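PDB 6GZF: glutathione S-transferase from Natrialba magadii ATCC 43099, which probably transfers glutathione, as a Xi-class glutathione transferase related to the glutathionyl-hydroquinone reductases. Local coordinates for residues Ala93-Gln98 against Val114-Glu119; Glu189-Gly194 against Ala212-Ala217. All coordinates share one frame; numbering follows the deposited sequence.

Contact 1 (93-98 with 114-119) lies in the thioredoxin-like N-terminal domain, and contact 2 (189-194 with 212-217) in the helical C-terminal domain. They sit on opposite sides of the chain's centre, their own centres about 31 Å apart, and do not touch. Both are partly buried, with two buried residues each among those that meet. Contact 1 joins a loop to the start of helix 117-124 and is more polar: a backbone bond, a shared water and a salt bridge with a weak hydrogen bond, beside a CH-pi contact. Contact 2 joins helices 177-192 and 204-224 through aliphatic groups and backbone carbonyl oxygens. W97 of contact 1 is a predicted glutathione-binding residue.

Contact 1: Ala93-Gln98 against Val114-Glu119; sequences AEDGWQ and VDYLRE
W97 and L117 form the tight, inner part of this contact. L117 N gives a nearly straight hydrogen bond to W97 O, 2.8 Å long with an angle of 175° at the hydrogen. Just beside it the two side chains lie side by side and point the same way, W97 CB 3.7 Å from L117 CB. L117 CG stands anti to the backbone N (chi1 -161°), and L117 CD2 reaches W97 CD1. A water ties the backbones further: it donates to D95 O and W97 O and accepts from R118 N. Q98 and Y116 form a single beta bridge. These residues belong to the long loop that follows strand 84-87 in the thioredoxin-like domain and leads into helix 117-124. W97 is predicted to bind glutathione, and its side chain lies about 5 Å from that of C64, the predicted nucleophile. The outer side is looser and more polar. D95 CB lies over one face of the Y116 ring, 3.7 Å from its centroid, as a CH-pi contact. Q98 CB meets the ring edge at Y116 CD1, 3.4 Å away, while the Q98 amide lies nearly coplanar with the ring and hydrogen-bonds D89 through NE2. An alanine at Y116 would probably leave D95 CB and Q98 CB without the ring they pack on and open a gap between them. R118 holds D95 only weakly: NH2 reaches D95 OD1 at 3.3 Å in a salt bridge, and NE reaches D95 O.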
ATOM      1  N   ALA A  93      -8.649 -15.952 -13.773  1.00 22.67           N
ATOM      2  CA  ALA A  93      -8.093 -15.241 -14.916  1.00 25.59           C
ATOM      3  C   ALA A  93      -9.121 -15.087 -16.034  1.00 26.52           C
ATOM      4  O   ALA A  93     -10.240 -14.627 -15.803  1.00 27.77           O
ATOM      5  CB  ALA A  93      -6.852 -15.956 -15.432  1.00 26.71           C
ATOM      6  N   GLU A  94      -8.734 -15.494 -17.239  1.00 33.04           N
ATOM      7  CA  GLU A  94      -9.524 -15.252 -18.444  1.00 34.56           C
ATOM      8  C   GLU A  94     -10.896 -15.925 -18.431  1.00 30.89           C
ATOM      9  O   GLU A  94     -11.787 -15.535 -19.184  1.00 32.60           O
ATOM     10  CB  GLU A  94      -8.747 -15.719 -19.679  1.00 30.57           C
ATOM     11  CG  GLU A  94      -7.264 -15.384 -19.652  1.00 41.67           C
ATOM     12  CD  GLU A  94      -6.424 -16.505 -19.071  1.00 38.42           C
ATOM     13  OE1 GLU A  94      -6.774 -17.684 -19.288  1.00 35.05           O
ATOM     14  OE2 GLU A  94      -5.413 -16.208 -18.399  1.00 47.89           O
ATOM     15  N   ASP A  95     -11.066 -16.930 -17.578  1.00 33.31           N
ATOM     16  CA  ASP A  95     -12.316 -17.682 -17.537  1.00 34.11           C
ATOM     17  C   ASP A  95     -13.181 -17.314 -16.333  1.00 20.12           C
ATOM     18  O   ASP A  95     -14.239 -17.904 -16.121  1.00 22.83           O
ATOM     19  CB  ASP A  95     -12.027 -19.183 -17.527  1.00 35.12           C
ATOM     20  CG  ASP A  95     -11.328 -19.651 -18.788  1.00 36.51           C
ATOM     21  OD1 ASP A  95     -11.689 -19.171 -19.884  1.00 37.62           O
ATOM     22  OD2 ASP A  95     -10.420 -20.503 -18.684  1.00 42.96           O
ATOM     23  N   GLY A  96     -12.732 -16.337 -15.552  1.00 25.97           N
ATOM     24  CA  GLY A  96     -13.465 -15.913 -14.371  1.00 20.59           C
ATOM     25  C   GLY A  96     -13.327 -16.898 -13.227  1.00 25.00           C
ATOM     26  O   GLY A  96     -12.361 -17.659 -13.174  1.00 32.81           O
ATOM     27  N   TRP A  97     -14.291 -16.880 -12.308  1.00 25.27           N
ATOM     28  CA  TRP A  97     -14.298 -17.805 -11.177  1.00 27.18           C
ATOM     29  C   TRP A  97     -14.244 -19.252 -11.657  1.00 29.08           C
ATOM     30  O   TRP A  97     -15.079 -19.679 -12.453  1.00 27.33           O
ATOM     31  CB  TRP A  97     -15.543 -17.598 -10.309  1.00 27.78           C
ATOM     32  CG  TRP A  97     -15.582 -16.304  -9.547  1.00 24.20           C
ATOM     33  CD1 TRP A  97     -16.508 -15.308  -9.671  1.00 24.83           C
ATOM     34  CD2 TRP A  97     -14.668 -15.873  -8.528  1.00 24.36           C
ATOM     35  NE1 TRP A  97     -16.225 -14.285  -8.801  1.00 24.63           N
ATOM     36  CE2 TRP A  97     -15.100 -14.606  -8.088  1.00 25.08           C
ATOM     37  CE3 TRP A  97     -13.525 -16.435  -7.950  1.00 24.05           C
ATOM     38  CZ2 TRP A  97     -14.430 -13.891  -7.097  1.00 21.70           C
ATOM     39  CZ3 TRP A  97     -12.861 -15.723  -6.964  1.00 24.80           C
ATOM     40  CH2 TRP A  97     -13.316 -14.466  -6.548  1.00 22.23           C
ATOM     41  N   GLN A  98     -13.260 -20.001 -11.171  1.00 23.53           N
ATOM     42  CA  GLN A  98     -13.094 -21.390 -11.582  1.00 24.08           C
ATOM     43  C   GLN A  98     -13.093 -22.340 -10.390  1.00 23.77           C
ATOM     44  O   GLN A  98     -12.913 -21.920  -9.246  1.00 22.61           O
ATOM     45  CB  GLN A  98     -11.800 -21.560 -12.381  1.00 21.68           C
ATOM     46  CG  GLN A  98     -10.531 -21.377 -11.569  1.00 26.18           C
ATOM     47  CD  GLN A  98      -9.278 -21.543 -12.405  1.00 27.57           C
ATOM     48  OE1 GLN A  98      -9.349 -21.728 -13.621  1.00 23.64           O
ATOM     49  NE2 GLN A  98      -8.120 -21.480 -11.757  1.00 25.67           N
ATOM     50  N   VAL A 114     -18.982 -28.309 -12.828  1.00 27.19           N
ATOM     51  CA  VAL A 114     -18.510 -27.436 -13.896  1.00 29.76           C
ATOM     52  C   VAL A 114     -17.078 -26.972 -13.645  1.00 32.55           C
ATOM     53  O   VAL A 114     -16.626 -26.910 -12.502  1.00 32.59           O
ATOM     54  CB  VAL A 114     -19.423 -26.206 -14.062  1.00 30.85           C
ATOM     55  CG1 VAL A 114     -20.829 -26.640 -14.440  1.00 34.16           C
ATOM     56  CG2 VAL A 114     -19.444 -25.381 -12.786  1.00 28.08           C
ATOM     57  N   ASP A 115     -16.370 -26.653 -14.722  1.00 27.48           N
ATOM     58  CA  ASP A 115     -15.012 -26.138 -14.620  1.00 26.23           C
ATOM     59  C   ASP A 115     -15.021 -24.695 -14.134  1.00 32.84           C
ATOM     60  O   ASP A 115     -14.207 -24.304 -13.299  1.00 34.45           O
ATOM     61  CB  ASP A 115     -14.295 -26.235 -15.968  1.00 26.88           C
ATOM     62  CG  ASP A 115     -14.145 -27.663 -16.449  1.00 30.66           C
ATOM     63  OD1 ASP A 115     -13.833 -28.543 -15.618  1.00 22.39           O
ATOM     64  OD2 ASP A 115     -14.338 -27.906 -17.659  1.00 32.14           O
ATOM     65  N   TYR A 116     -15.957 -23.908 -14.655  1.00 30.38           N
ATOM     66  CA  TYR A 116     -16.017 -22.487 -14.343  1.00 29.71           C
ATOM     67  C   TYR A 116     -17.416 -22.061 -13.912  1.00 32.62           C
ATOM     68  O   TYR A 116     -18.408 -22.704 -14.255  1.00 35.30           O
ATOM     69  CB  TYR A 116     -15.563 -21.665 -15.548  1.00 32.88           C
ATOM     70  CG  TYR A 116     -14.270 -22.161 -16.153  1.00 32.02           C
ATOM     71  CD1 TYR A 116     -13.053 -21.891 -15.546  1.00 26.52           C
ATOM     72  CD2 TYR A 116     -14.266 -22.903 -17.327  1.00 31.95           C
ATOM     73  CE1 TYR A 116     -11.867 -22.344 -16.087  1.00 29.05           C
ATOM     74  CE2 TYR A 116     -13.084 -23.360 -17.878  1.00 31.71           C
ATOM     75  CZ  TYR A 116     -11.887 -23.076 -17.253  1.00 33.81           C
ATOM     76  OH  TYR A 116     -10.707 -23.527 -17.796  1.00 34.41           O
ATOM     77  N   LEU A 117     -17.484 -20.965 -13.161  1.00 28.78           N
ATOM     78  CA  LEU A 117     -18.749 -20.464 -12.637  1.00 25.93           C
ATOM     79  C   LEU A 117     -19.648 -19.923 -13.744  1.00 22.11           C
ATOM     80  O   LEU A 117     -20.871 -19.887 -13.597  1.00 23.31           O
ATOM     81  CB  LEU A 117     -18.495 -19.372 -11.594  1.00 26.01           C
ATOM     82  CG  LEU A 117     -19.641 -19.049 -10.634  1.00 21.70           C
ATOM     83  CD1 LEU A 117     -19.821 -20.166  -9.619  1.00 25.92           C
ATOM     84  CD2 LEU A 117     -19.402 -17.717  -9.937  1.00 20.54           C
ATOM     85  N   ARG A 118     -19.041 -19.507 -14.849  1.00 25.98           N
ATOM     86  CA  ARG A 118     -19.792 -18.932 -15.960  1.00 26.43           C
ATOM     87  C   ARG A 118     -20.689 -19.971 -16.629  1.00 26.91           C
ATOM     88  O   ARG A 118     -21.703 -19.626 -17.233  1.00 31.51           O
ATOM     89  CB  ARG A 118     -18.842 -18.308 -16.985  1.00 25.64           C
ATOM     90  CG  ARG A 118     -17.703 -19.208 -17.440  1.00 29.18           C
ATOM     91  CD  ARG A 118     -16.692 -18.411 -18.252  1.00 27.34           C
ATOM     92  NE  ARG A 118     -15.623 -19.238 -18.805  1.00 37.90           N
ATOM     93  CZ  ARG A 118     -15.655 -19.796 -20.011  1.00 40.69           C
ATOM     94  NH1 ARG A 118     -16.709 -19.619 -20.797  1.00 42.60           N
ATOM     95  NH2 ARG A 118     -14.634 -20.530 -20.431  1.00 38.56           N
ATOM     96  N   GLU A 119     -20.314 -21.241 -16.512  1.00 28.96           N
ATOM     97  CA  GLU A 119     -21.127 -22.329 -17.043  1.00 24.01           C
ATOM     98  C   GLU A 119     -22.453 -22.427 -16.296  1.00 22.37           C
ATOM     99  O   GLU A 119     -23.489 -22.736 -16.886  1.00 23.30           O
ATOM    100  CB  GLU A 119     -20.375 -23.659 -16.953  1.00 29.79           C
ATOM    101  CG  GLU A 119     -19.104 -23.717 -17.780  1.00 27.43           C
ATOM    102  CD  GLU A 119     -18.337 -25.010 -17.576  1.00 37.34           C
ATOM    103  OE1 GLU A 119     -18.888 -26.085 -17.893  1.00 41.33           O
ATOM    104  OE2 GLU A 119     -17.185 -24.950 -17.096  1.00 33.36           O
TER
HETATM  105  O   HOH W   1     -16.564 -18.596 -14.400  1.00 20.15           O

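Contact 2: Glu189-Gly194 against Ala212-Ala217; sequences EPINNG and AELFGA
P190 and L214 have the nearest CA atoms of the two segments, 4.8 Å apart. Two helices of the all-helical GST C-terminal domain meet here. Segment 189-194 carries the last part of helix 177-192, which has a wider pi-type turn at 189-192. It is kinked at P190, whose nitrogen makes no bond to the turn before, since proline has no N-H to give. Segment 212-217 is regular helix within 204-224, with A217 N bonded to E213 O. The near backbones also touch directly: L214 CA makes a CA-H...O contact with P190 O at 3.4 Å.

The side chains that meet are mostly aliphatic. A217 CB packs against both P190 CB and I191 CG1, 3.8 Å from each. It also touches P190 CG and I191 CD1. I191 CG1 is anti to the carbonyl carbon (chi1 -66°), which sets it within range of both A217 and L214. I191 and L214 cross at about a right angle, I191 CG1 4.1 Å from L214 CD1. I191 also packs on M243 and T246 of helix 238-247. L214 also touches C260 in a loop, and its side chain is about 6 Å from that of Y254, predicted to lower the pKa of the active-site cysteine.

E213 lies at the exposed margin. Its chain bends at chi2, and OE1 comes near P190 CB. Deeper in, L214 CD1 lies against the backbone of the other helix, 3.3 Å from P190 O and 3.8 Å from I191 CA.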
ATOM      1  N   GLU A 189     -21.853   2.686   0.381  1.00 34.00           N
ATOM      2  CA  GLU A 189     -21.060   3.407  -0.613  1.00 36.41           C
ATOM      3  C   GLU A 189     -19.680   3.859  -0.106  1.00 28.41           C
ATOM      4  O   GLU A 189     -18.676   3.606  -0.773  1.00 27.56           O
ATOM      5  CB  GLU A 189     -21.843   4.615  -1.143  1.00 24.06           C
ATOM      6  CG  GLU A 189     -21.547   4.948  -2.596  1.00 30.42           C
ATOM      7  CD  GLU A 189     -22.036   6.328  -2.992  1.00 50.84           C
ATOM      8  OE1 GLU A 189     -23.205   6.656  -2.697  1.00 54.01           O
ATOM      9  OE2 GLU A 189     -21.248   7.083  -3.601  1.00 47.61           O
ATOM     10  N   PRO A 190     -19.610   4.525   1.064  1.00 27.79           N
ATOM     11  CA  PRO A 190     -18.280   5.011   1.456  1.00 20.74           C
ATOM     12  C   PRO A 190     -17.334   3.923   1.964  1.00 28.33           C
ATOM     13  O   PRO A 190     -16.121   4.110   1.893  1.00 29.97           O
ATOM     14  CB  PRO A 190     -18.594   6.006   2.577  1.00 20.44           C
ATOM     15  CG  PRO A 190     -19.849   5.497   3.173  1.00 27.36           C
ATOM     16  CD  PRO A 190     -20.645   4.964   2.019  1.00 23.76           C
ATOM     17  N   ILE A 191     -17.871   2.814   2.463  1.00 28.42           N
ATOM     18  CA  ILE A 191     -17.031   1.789   3.077  1.00 27.49           C
ATOM     19  C   ILE A 191     -16.983   0.487   2.278  1.00 24.37           C
ATOM     20  O   ILE A 191     -15.906   0.039   1.888  1.00 24.64           O
ATOM     21  CB  ILE A 191     -17.495   1.478   4.512  1.00 24.75           C
ATOM     22  CG1 ILE A 191     -17.280   2.698   5.412  1.00 16.73           C
ATOM     23  CG2 ILE A 191     -16.743   0.283   5.069  1.00 20.37           C
ATOM     24  CD1 ILE A 191     -17.915   2.570   6.779  1.00 21.06           C
ATOM     25  N   ASN A 192     -18.143  -0.120   2.039  1.00 20.38           N
ATOM     26  CA  ASN A 192     -18.201  -1.391   1.320  1.00 23.01           C
ATOM     27  C   ASN A 192     -17.713  -1.276  -0.124  1.00 29.15           C
ATOM     28  O   ASN A 192     -16.880  -2.067  -0.567  1.00 33.73           O
ATOM     29  CB  ASN A 192     -19.623  -1.955   1.343  1.00 21.50           C
ATOM     30  CG  ASN A 192     -20.050  -2.403   2.728  1.00 23.94           C
ATOM     31  OD1 ASN A 192     -19.214  -2.687   3.587  1.00 23.92           O
ATOM     32  ND2 ASN A 192     -21.357  -2.476   2.950  1.00 22.79           N
ATOM     33  N   ASN A 193     -18.232  -0.292  -0.850  1.00 25.73           N
ATOM     34  CA  ASN A 193     -17.816  -0.061  -2.230  1.00 32.11           C
ATOM     35  C   ASN A 193     -16.679   0.948  -2.332  1.00 31.29           C
ATOM     36  O   ASN A 193     -15.981   1.008  -3.345  1.00 28.13           O
ATOM     37  CB  ASN A 193     -19.001   0.415  -3.073  1.00 36.91           C
ATOM     38  CG  ASN A 193     -19.801  -0.731  -3.656  1.00 49.39           C
ATOM     39  OD1 ASN A 193     -19.257  -1.792  -3.961  1.00 55.22           O
ATOM     40  ND2 ASN A 193     -21.102  -0.520  -3.824  1.00 46.34           N
ATOM     41  N   GLY A 194     -16.499   1.735  -1.276  1.00 25.70           N
ATOM     42  CA  GLY A 194     -15.517   2.804  -1.269  1.00 25.39           C
ATOM     43  C   GLY A 194     -14.087   2.352  -1.495  1.00 28.31           C
ATOM     44  O   GLY A 194     -13.329   3.009  -2.209  1.00 28.97           O
ATOM     45  N   ALA A 212     -11.330  10.124   0.998  1.00 31.94           N
ATOM     46  CA  ALA A 212     -11.840  11.111   1.944  1.00 28.05           C
ATOM     47  C   ALA A 212     -13.149  10.650   2.578  1.00 26.18           C
ATOM     48  O   ALA A 212     -13.315  10.714   3.795  1.00 27.94           O
ATOM     49  CB  ALA A 212     -12.030  12.454   1.258  1.00 19.25           C
ATOM     50  N   GLU A 213     -14.072  10.179   1.744  1.00 22.42           N
ATOM     51  CA  GLU A 213     -15.365   9.698   2.219  1.00 28.29           C
ATOM     52  C   GLU A 213     -15.221   8.444   3.075  1.00 25.63           C
ATOM     53  O   GLU A 213     -15.939   8.270   4.060  1.00 23.45           O
ATOM     54  CB  GLU A 213     -16.295   9.417   1.038  1.00 28.50           C
ATOM     55  CG  GLU A 213     -16.952  10.654   0.451  1.00 31.82           C
ATOM     56  CD  GLU A 213     -18.449  10.685   0.693  1.00 49.14           C
ATOM     57  OE1 GLU A 213     -19.015   9.634   1.065  1.00 48.35           O
ATOM     58  OE2 GLU A 213     -19.062  11.759   0.512  1.00 58.69           O
ATOM     59  N   LEU A 214     -14.290   7.576   2.691  1.00 26.50           N
ATOM     60  CA  LEU A 214     -14.072   6.310   3.382  1.00 19.40           C
ATOM     61  C   LEU A 214     -13.644   6.504   4.833  1.00 21.15           C
ATOM     62  O   LEU A 214     -14.322   6.047   5.753  1.00 25.59           O
ATOM     63  CB  LEU A 214     -13.021   5.479   2.640  1.00 21.76           C
ATOM     64  CG  LEU A 214     -12.452   4.234   3.325  1.00 20.15           C
ATOM     65  CD1 LEU A 214     -13.552   3.250   3.699  1.00 16.94           C
ATOM     66  CD2 LEU A 214     -11.421   3.571   2.426  1.00 20.30           C
ATOM     67  N   PHE A 215     -12.515   7.177   5.032  1.00 21.55           N
ATOM     68  CA  PHE A 215     -11.973   7.370   6.371  1.00 20.22           C
ATOM     69  C   PHE A 215     -12.807   8.359   7.177  1.00 21.65           C
ATOM     70  O   PHE A 215     -12.734   8.390   8.405  1.00 17.54           O
ATOM     71  CB  PHE A 215     -10.518   7.830   6.291  1.00 17.40           C
ATOM     72  CG  PHE A 215      -9.561   6.727   5.947  1.00 24.78           C
ATOM     73  CD1 PHE A 215      -9.000   5.944   6.942  1.00 21.59           C
ATOM     74  CD2 PHE A 215      -9.237   6.460   4.627  1.00 24.52           C
ATOM     75  CE1 PHE A 215      -8.123   4.922   6.629  1.00 26.41           C
ATOM     76  CE2 PHE A 215      -8.361   5.438   4.308  1.00 27.77           C
ATOM     77  CZ  PHE A 215      -7.804   4.669   5.311  1.00 30.00           C
ATOM     78  N   GLY A 216     -13.599   9.165   6.479  1.00 23.42           N
ATOM     79  CA  GLY A 216     -14.564  10.023   7.138  1.00 16.99           C
ATOM     80  C   GLY A 216     -15.669   9.172   7.729  1.00 22.68           C
ATOM     81  O   GLY A 216     -16.090   9.379   8.867  1.00 28.46           O
ATOM     82  N   ALA A 217     -16.130   8.199   6.947  1.00 24.92           N
ATOM     83  CA  ALA A 217     -17.166   7.274   7.390  1.00 24.11           C
ATOM     84  C   ALA A 217     -16.669   6.389   8.528  1.00 30.37           C
ATOM     85  O   ALA A 217     -17.401   6.114   9.478  1.00 32.91           O
ATOM     86  CB  ALA A 217     -17.644   6.419   6.225  1.00 14.57           C
TER